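Local coordinates for protein folylpolyglutamate synthase (FolC) (Helicobacter pylori, PDB 6K8C) that probably catalyses the ATP-dependent addition of glutamate to dihydropteroate and of further glutamates to tetrahydrofolates in folate metabolism, at residues E86-F91 and G95-E100; S101-A106 and T126-M131; H291-L296 and E325-V330. All coordinates share one frame; numbering follows the deposited sequence.

Contact 1 of 3, residues E86-F91 and G95-E100; sequences EFRERF and GSVVGE
The Arg88 side chain crosses over Val97 at about a right angle, with Arg88 CG 3.7 Å from Val97 CG1. Val97 belongs to the β-hairpin of strands 91-93 and 96-97, at one edge of the Mur ligase middle domain's mixed sheet. Arg88 lies in the 3-10 turn 87-90 leading into it. Arg88 CG sits between its backbone N and carbonyl carbon (chi1 69°), and the chain runs extended past Val98 O to NE. Gly99 takes the N-cap position of helix 100-110. The Arg88 guanidinium is sandwiched, with Val97 CG1 over one face and Glu100 CG over the other. Its edge is turned to Val98 O; the hydrogen bond from NH2 is very short and bent, so its length is doubtful. Arg88 NE makes a salt bridge to Glu86 OE1 at 2.9 Å, in the guanidinium plane and on the carboxylate's syn side. The Glu100 carboxylate stands almost perpendicular (89°), with no N-H pointing at it. One water donates to both Glu86 OE1 and Glu100 OE1, probably easing their repulsion. Deeper in, Phe91 and Val98 lie side by side, Phe91 CB 3.7 Å from Val98 CG1. The Val98 N-H is hydrogen-bonded to Phe91 O, N to O 2.9 Å.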
# COMPACT_ATOMS: atom_id res chain seq x y z
N GLU A 86 -8.11 -10.50 1.22
CA GLU A 86 -9.16 -10.55 0.21
C GLU A 86 -8.92 -9.47 -0.84
O GLU A 86 -8.42 -8.38 -0.53
CB GLU A 86 -10.56 -10.34 0.79
CG GLU A 86 -10.91 -11.19 1.99
CD GLU A 86 -12.07 -10.60 2.77
OE1 GLU A 86 -13.05 -10.15 2.14
OE2 GLU A 86 -12.00 -10.58 4.02
N PHE A 87 -9.33 -9.78 -2.07
CA PHE A 87 -9.22 -8.83 -3.18
C PHE A 87 -9.93 -7.51 -2.89
O PHE A 87 -9.46 -6.45 -3.30
CB PHE A 87 -9.81 -9.47 -4.46
CG PHE A 87 -9.77 -8.57 -5.67
CD1 PHE A 87 -8.59 -8.38 -6.37
CD2 PHE A 87 -10.92 -7.93 -6.12
CE1 PHE A 87 -8.55 -7.56 -7.49
CE2 PHE A 87 -10.89 -7.11 -7.24
CZ PHE A 87 -9.70 -6.93 -7.93
N ARG A 88 -11.06 -7.56 -2.18
CA ARG A 88 -11.83 -6.32 -2.02
C ARG A 88 -11.15 -5.31 -1.10
O ARG A 88 -11.62 -4.17 -1.03
CB ARG A 88 -13.24 -6.63 -1.51
CG ARG A 88 -13.31 -7.13 -0.08
CD ARG A 88 -14.69 -7.72 0.19
NE ARG A 88 -14.89 -8.01 1.60
CZ ARG A 88 -15.75 -7.36 2.38
NH1 ARG A 88 -15.86 -7.70 3.66
NH2 ARG A 88 -16.49 -6.38 1.89
N GLU A 89 -10.08 -5.70 -0.40
CA GLU A 89 -9.28 -4.73 0.36
C GLU A 89 -8.80 -3.58 -0.52
O GLU A 89 -8.53 -2.48 -0.02
CB GLU A 89 -8.05 -5.40 0.97
CG GLU A 89 -8.33 -6.39 2.07
CD GLU A 89 -7.11 -7.24 2.36
OE1 GLU A 89 -5.97 -6.77 2.14
OE2 GLU A 89 -7.31 -8.38 2.83
N ARG A 90 -8.66 -3.82 -1.82
CA ARG A 90 -8.12 -2.84 -2.74
C ARG A 90 -9.03 -1.63 -2.92
O ARG A 90 -8.60 -0.64 -3.52
CB ARG A 90 -7.86 -3.50 -4.10
CG ARG A 90 -6.73 -4.53 -4.06
CD ARG A 90 -6.78 -5.46 -5.27
NE ARG A 90 -5.78 -6.52 -5.18
CZ ARG A 90 -4.64 -6.54 -5.87
NH1 ARG A 90 -4.36 -5.56 -6.71
NH2 ARG A 90 -3.79 -7.55 -5.71
N PHE A 91 -10.27 -1.68 -2.41
CA PHE A 91 -11.24 -0.61 -2.63
C PHE A 91 -11.82 -0.18 -1.28
O PHE A 91 -12.71 -0.84 -0.74
CB PHE A 91 -12.35 -1.07 -3.58
CG PHE A 91 -11.84 -1.85 -4.77
CD1 PHE A 91 -11.44 -1.20 -5.92
CD2 PHE A 91 -11.78 -3.24 -4.73
CE1 PHE A 91 -10.98 -1.92 -7.03
CE2 PHE A 91 -11.31 -3.96 -5.82
CZ PHE A 91 -10.92 -3.30 -6.97
N GLY A 95 -15.35 5.24 3.65
CA GLY A 95 -15.04 4.93 5.03
C GLY A 95 -14.94 3.46 5.38
O GLY A 95 -14.68 3.14 6.55
N SER A 96 -15.13 2.55 4.42
CA SER A 96 -15.01 1.13 4.73
C SER A 96 -14.63 0.36 3.47
O SER A 96 -14.80 0.83 2.35
CB SER A 96 -16.30 0.58 5.34
OG SER A 96 -17.33 0.52 4.37
N VAL A 97 -14.08 -0.84 3.69
CA VAL A 97 -13.81 -1.76 2.59
C VAL A 97 -15.10 -2.02 1.83
O VAL A 97 -16.16 -2.19 2.43
CB VAL A 97 -13.20 -3.06 3.14
CG1 VAL A 97 -13.23 -4.15 2.10
CG2 VAL A 97 -11.77 -2.80 3.63
N VAL A 98 -15.01 -2.05 0.50
CA VAL A 98 -16.21 -2.18 -0.32
C VAL A 98 -16.92 -3.50 -0.03
O VAL A 98 -16.28 -4.53 0.23
CB VAL A 98 -15.87 -2.04 -1.82
CG1 VAL A 98 -15.07 -3.25 -2.31
CG2 VAL A 98 -17.13 -1.85 -2.64
N GLY A 99 -18.25 -3.46 -0.04
CA GLY A 99 -19.01 -4.67 0.16
C GLY A 99 -18.93 -5.59 -1.05
O GLY A 99 -18.81 -5.14 -2.19
N GLU A 100 -19.01 -6.89 -0.78
CA GLU A 100 -18.86 -7.89 -1.84
C GLU A 100 -19.89 -7.70 -2.94
O GLU A 100 -19.57 -7.82 -4.13
CB GLU A 100 -18.97 -9.29 -1.26
CG GLU A 100 -17.83 -9.70 -0.35
CD GLU A 100 -17.71 -11.20 -0.23
OE1 GLU A 100 -16.63 -11.68 0.18
OE2 GLU A 100 -18.69 -11.90 -0.54
O HOH W 1 -14.19 -10.89 -0.18

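Contact 2 of 3, residues S101-A106 and T126-M131; sequences SVLENA and TLLAVM
Leu128 reaches from helix 121-132 to helix 100-110 and touches both Leu103 and Ala106. Its CB stays close to its own helix, where Phe91 packs against it. CG lies anti to the carbonyl carbon (chi1 -75°), and this swings the branch point toward the other helix. CG itself only carries the two methyls that make the contact. CD1 meets Leu103 CD1 at 4.1 Å, methyl against methyl, and the two leucine side chains cross at about a right angle. CD2 comes to 4.0 Å from Ala106 CB and equally near the Ala106 carbonyl carbon. One leucine fork thus touches two residues a turn apart on the partner helix.

The second point of contact is Met131, one turn further along. Its CB meets Ala106 CB at 4.1 Å. This small pair lies where the two backbones come nearest, with CA atoms 6.2 Å apart. Beyond CB the methionine chain bends at both chi2 and chi3. Phe38 of helix 28-41 and Phe42 also pack on it.

The helix segments cross at 110°, their axes 9.9 Å apart. Both belong to the Mur ligase middle domain, an α/β domain of the P-loop NTPase clan, and follow its edge hairpin. Leu132 adds to the same interface, touching Leu103 and Ala106. All four contacting residues are buried. The closest approaches are all carbon to carbon, so the contact rests on dispersion and the hydrophobic effect and not on directional bonds.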
# COMPACT_ATOMS: atom_id res chain seq x y z
N SER A 101 -21.14 -7.40 -2.58
CA SER A 101 -22.19 -7.29 -3.59
C SER A 101 -22.03 -6.03 -4.43
O SER A 101 -22.34 -6.05 -5.62
CB SER A 101 -23.57 -7.34 -2.94
OG SER A 101 -23.56 -6.65 -1.70
N VAL A 102 -21.54 -4.95 -3.82
CA VAL A 102 -21.26 -3.73 -4.58
C VAL A 102 -20.15 -3.98 -5.60
O VAL A 102 -20.22 -3.52 -6.75
CB VAL A 102 -20.91 -2.58 -3.62
CG1 VAL A 102 -20.48 -1.35 -4.40
CG2 VAL A 102 -22.08 -2.26 -2.71
N LEU A 103 -19.11 -4.70 -5.19
CA LEU A 103 -18.01 -5.01 -6.10
C LEU A 103 -18.46 -5.96 -7.21
O LEU A 103 -18.10 -5.77 -8.38
CB LEU A 103 -16.85 -5.61 -5.31
CG LEU A 103 -15.58 -6.00 -6.07
CD1 LEU A 103 -15.03 -4.82 -6.86
CD2 LEU A 103 -14.55 -6.54 -5.10
N GLU A 104 -19.24 -6.99 -6.86
CA GLU A 104 -19.72 -7.92 -7.88
C GLU A 104 -20.62 -7.21 -8.89
O GLU A 104 -20.60 -7.53 -10.08
CB GLU A 104 -20.46 -9.08 -7.21
CG GLU A 104 -21.17 -10.01 -8.18
CD GLU A 104 -20.22 -10.81 -9.06
OE1 GLU A 104 -19.03 -10.95 -8.71
OE2 GLU A 104 -20.67 -11.32 -10.11
N ASN A 105 -21.40 -6.22 -8.43
CA ASN A 105 -22.27 -5.48 -9.34
C ASN A 105 -21.46 -4.65 -10.33
O ASN A 105 -21.82 -4.56 -11.51
CB ASN A 105 -23.22 -4.59 -8.53
CG ASN A 105 -23.98 -3.62 -9.40
OD1 ASN A 105 -23.65 -2.44 -9.47
ND2 ASN A 105 -25.01 -4.12 -10.09
N ALA A 106 -20.37 -4.02 -9.87
CA ALA A 106 -19.52 -3.29 -10.80
C ALA A 106 -18.90 -4.23 -11.83
O ALA A 106 -18.82 -3.90 -13.02
CB ALA A 106 -18.42 -2.54 -10.04
N THR A 126 -8.23 -1.53 -11.84
CA THR A 126 -8.31 -0.09 -12.04
C THR A 126 -9.69 0.32 -12.54
O THR A 126 -10.28 1.29 -12.04
CB THR A 126 -7.22 0.37 -13.01
OG1 THR A 126 -5.93 0.03 -12.47
CG2 THR A 126 -7.28 1.88 -13.23
N LEU A 127 -10.23 -0.39 -13.53
CA LEU A 127 -11.56 -0.07 -14.03
C LEU A 127 -12.61 -0.28 -12.94
O LEU A 127 -13.57 0.50 -12.84
CB LEU A 127 -11.91 -0.91 -15.26
CG LEU A 127 -11.11 -0.67 -16.54
CD1 LEU A 127 -11.72 -1.48 -17.68
CD2 LEU A 127 -11.05 0.81 -16.90
N LEU A 128 -12.46 -1.33 -12.14
CA LEU A 128 -13.39 -1.55 -11.04
C LEU A 128 -13.36 -0.37 -10.06
O LEU A 128 -14.41 0.06 -9.57
CB LEU A 128 -13.06 -2.85 -10.31
CG LEU A 128 -13.44 -4.16 -11.01
CD1 LEU A 128 -12.83 -5.34 -10.27
CD2 LEU A 128 -14.95 -4.30 -11.12
N ALA A 129 -12.17 0.16 -9.78
CA ALA A 129 -12.07 1.32 -8.90
C ALA A 129 -12.81 2.52 -9.48
O ALA A 129 -13.54 3.21 -8.76
CB ALA A 129 -10.60 1.66 -8.65
N VAL A 130 -12.63 2.78 -10.78
CA VAL A 130 -13.31 3.91 -11.40
C VAL A 130 -14.82 3.71 -11.38
O VAL A 130 -15.58 4.65 -11.13
CB VAL A 130 -12.80 4.13 -12.84
CG1 VAL A 130 -13.52 5.32 -13.49
CG2 VAL A 130 -11.30 4.33 -12.84
N MET A 131 -15.28 2.48 -11.63
CA MET A 131 -16.71 2.19 -11.57
C MET A 131 -17.25 2.44 -10.17
O MET A 131 -18.31 3.06 -9.99
CB MET A 131 -16.98 0.75 -12.00
CG MET A 131 -17.01 0.54 -13.50
SD MET A 131 -18.42 1.33 -14.32
CE MET A 131 -19.78 0.44 -13.58

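Contact 3 of 3, residues H291-L296 and E325-V330; sequences HSAKAL and EILKPV
Ala293 and Ile326 form the apolar middle of this helix-helix contact. Ala293 CB points at the opposite segment and sits 3.9 Å from Ile326 CG2. The same CB also meets Leu327 CG, at 4.1 Å, so a single methyl rests against two neighbouring branched side chains. Ile326 puts CG2 anti to its own backbone N, and that methyl is the one used here. Tyr376 of strand 373-376 packs on both Ala293 and Leu327 from the sheet side.

A second kind of contact uses the aliphatic part of a charged residue. Lys294 CG lies 3.7 Å from Ile326 CG2, and the two side chains cross obliquely. Beyond CG the lysine chain is fully extended, on an exposed residue at the margin of the contact.

The third kind brings methyls to the backbone. Leu327 CD2 approaches Ala293 O to 3.5 Å, and Ile326 CG2 comes to 3.7 Å from Lys294 N. These are van der Waals contacts. Polar links run from segment 325-330 to residues outside the pair: Ile326 O accepts from Lys297 NZ, the residue after 291-296. Val330 pairs by backbone with Ile308, where the chain turns into strand 331-336.

Helix 290-303 follows strand 282-285 and precedes strand 308-312. Helix 320-327 connects strand 308-312 to strand 331-336. These three strands run parallel. The two helices are therefore the connections of successive β-α-β crossovers, packed side by side on one sheet, as in the Rossmann-like glutamate ligase domain of the Mur ligase family.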
# COMPACT_ATOMS: atom_id res chain seq x y z
N HIS A 291 11.71 0.84 11.08
CA HIS A 291 10.66 1.59 11.76
C HIS A 291 9.49 0.70 12.14
O HIS A 291 8.99 0.77 13.27
CB HIS A 291 10.18 2.75 10.88
CG HIS A 291 9.26 3.69 11.59
ND1 HIS A 291 9.71 4.73 12.37
CD2 HIS A 291 7.91 3.72 11.67
CE1 HIS A 291 8.68 5.37 12.89
NE2 HIS A 291 7.57 4.78 12.48
N SER A 292 9.01 -0.13 11.21
CA SER A 292 7.90 -1.01 11.57
C SER A 292 8.35 -2.10 12.53
O SER A 292 7.58 -2.50 13.41
CB SER A 292 7.27 -1.63 10.32
OG SER A 292 8.21 -2.31 9.51
N ALA A 293 9.59 -2.57 12.41
CA ALA A 293 10.07 -3.60 13.33
C ALA A 293 10.09 -3.08 14.76
O ALA A 293 9.71 -3.81 15.69
CB ALA A 293 11.45 -4.08 12.90
N LYS A 294 10.52 -1.83 14.96
CA LYS A 294 10.49 -1.24 16.29
C LYS A 294 9.06 -1.16 16.82
O LYS A 294 8.80 -1.47 17.99
CB LYS A 294 11.14 0.14 16.27
CG LYS A 294 12.64 0.11 16.09
CD LYS A 294 13.22 1.52 16.01
CE LYS A 294 14.74 1.49 15.93
NZ LYS A 294 15.30 2.82 15.54
N ALA A 295 8.12 -0.75 15.96
CA ALA A 295 6.73 -0.63 16.40
C ALA A 295 6.13 -1.99 16.72
O ALA A 295 5.32 -2.12 17.65
CB ALA A 295 5.91 0.07 15.32
N LEU A 296 6.50 -3.03 15.97
CA LEU A 296 5.96 -4.35 16.25
C LEU A 296 6.56 -4.93 17.53
O LEU A 296 5.87 -5.61 18.29
CB LEU A 296 6.21 -5.28 15.07
CG LEU A 296 5.27 -4.96 13.90
CD1 LEU A 296 5.89 -5.39 12.60
CD2 LEU A 296 3.92 -5.62 14.10
N GLU A 325 17.74 -7.88 14.15
CA GLU A 325 18.40 -7.41 15.36
C GLU A 325 17.45 -6.59 16.23
O GLU A 325 17.47 -6.70 17.46
CB GLU A 325 19.64 -6.59 15.00
CG GLU A 325 20.47 -6.18 16.19
CD GLU A 325 21.61 -5.24 15.82
OE1 GLU A 325 21.33 -4.14 15.30
OE2 GLU A 325 22.78 -5.62 16.05
N ILE A 326 16.62 -5.77 15.60
CA ILE A 326 15.64 -4.98 16.35
C ILE A 326 14.62 -5.88 17.03
O ILE A 326 14.23 -5.66 18.18
CB ILE A 326 14.97 -3.95 15.41
CG1 ILE A 326 15.94 -2.81 15.10
CG2 ILE A 326 13.67 -3.42 16.02
CD1 ILE A 326 15.63 -2.08 13.81
N LEU A 327 14.18 -6.94 16.33
CA LEU A 327 13.14 -7.80 16.88
C LEU A 327 13.69 -8.81 17.88
O LEU A 327 12.94 -9.26 18.76
CB LEU A 327 12.42 -8.54 15.75
CG LEU A 327 11.53 -7.66 14.88
CD1 LEU A 327 11.16 -8.37 13.58
CD2 LEU A 327 10.29 -7.27 15.66
N LYS A 328 14.97 -9.16 17.79
CA LYS A 328 15.53 -10.21 18.63
C LYS A 328 15.18 -10.11 20.11
O LYS A 328 14.89 -11.16 20.72
CB LYS A 328 17.06 -10.25 18.47
CG LYS A 328 17.70 -11.35 19.30
CD LYS A 328 19.21 -11.38 19.16
CE LYS A 328 19.80 -12.42 20.11
NZ LYS A 328 21.29 -12.37 20.10
N PRO A 329 15.17 -8.94 20.76
CA PRO A 329 14.85 -8.90 22.20
C PRO A 329 13.50 -9.48 22.57
O PRO A 329 13.30 -9.83 23.74
CB PRO A 329 14.93 -7.41 22.53
CG PRO A 329 15.93 -6.87 21.58
CD PRO A 329 15.68 -7.63 20.29
N VAL A 330 12.56 -9.62 21.63
CA VAL A 330 11.25 -10.19 21.94
C VAL A 330 10.99 -11.48 21.18
O VAL A 330 9.85 -11.96 21.17
CB VAL A 330 10.11 -9.18 21.69
CG1 VAL A 330 10.23 -7.98 22.62
CG2 VAL A 330 10.10 -8.73 20.23

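Contacts 1 and 2 form one continuous unit in the Mur ligase middle domain. Their centres are 10 Å apart, and the hairpin of contact 1 runs straight into helix 100-110 of contact 2. Two residues join them. The Phe91 ring reaches helix 121-132, with CE1 3.7 Å from Ala129 N, and Arg88 CB lies 3.8 Å from Leu103 CD2. Contact 3 belongs to the glutamate ligase domain. Its centre is about 30 Å from that of contact 1 and about 38 Å from that of contact 2. The nearest atoms of contacts 1 and 3 are about 16 Å apart. As in relatives, ATP and substrates probably bind between the two domains; none of the contacts holds a ligand here.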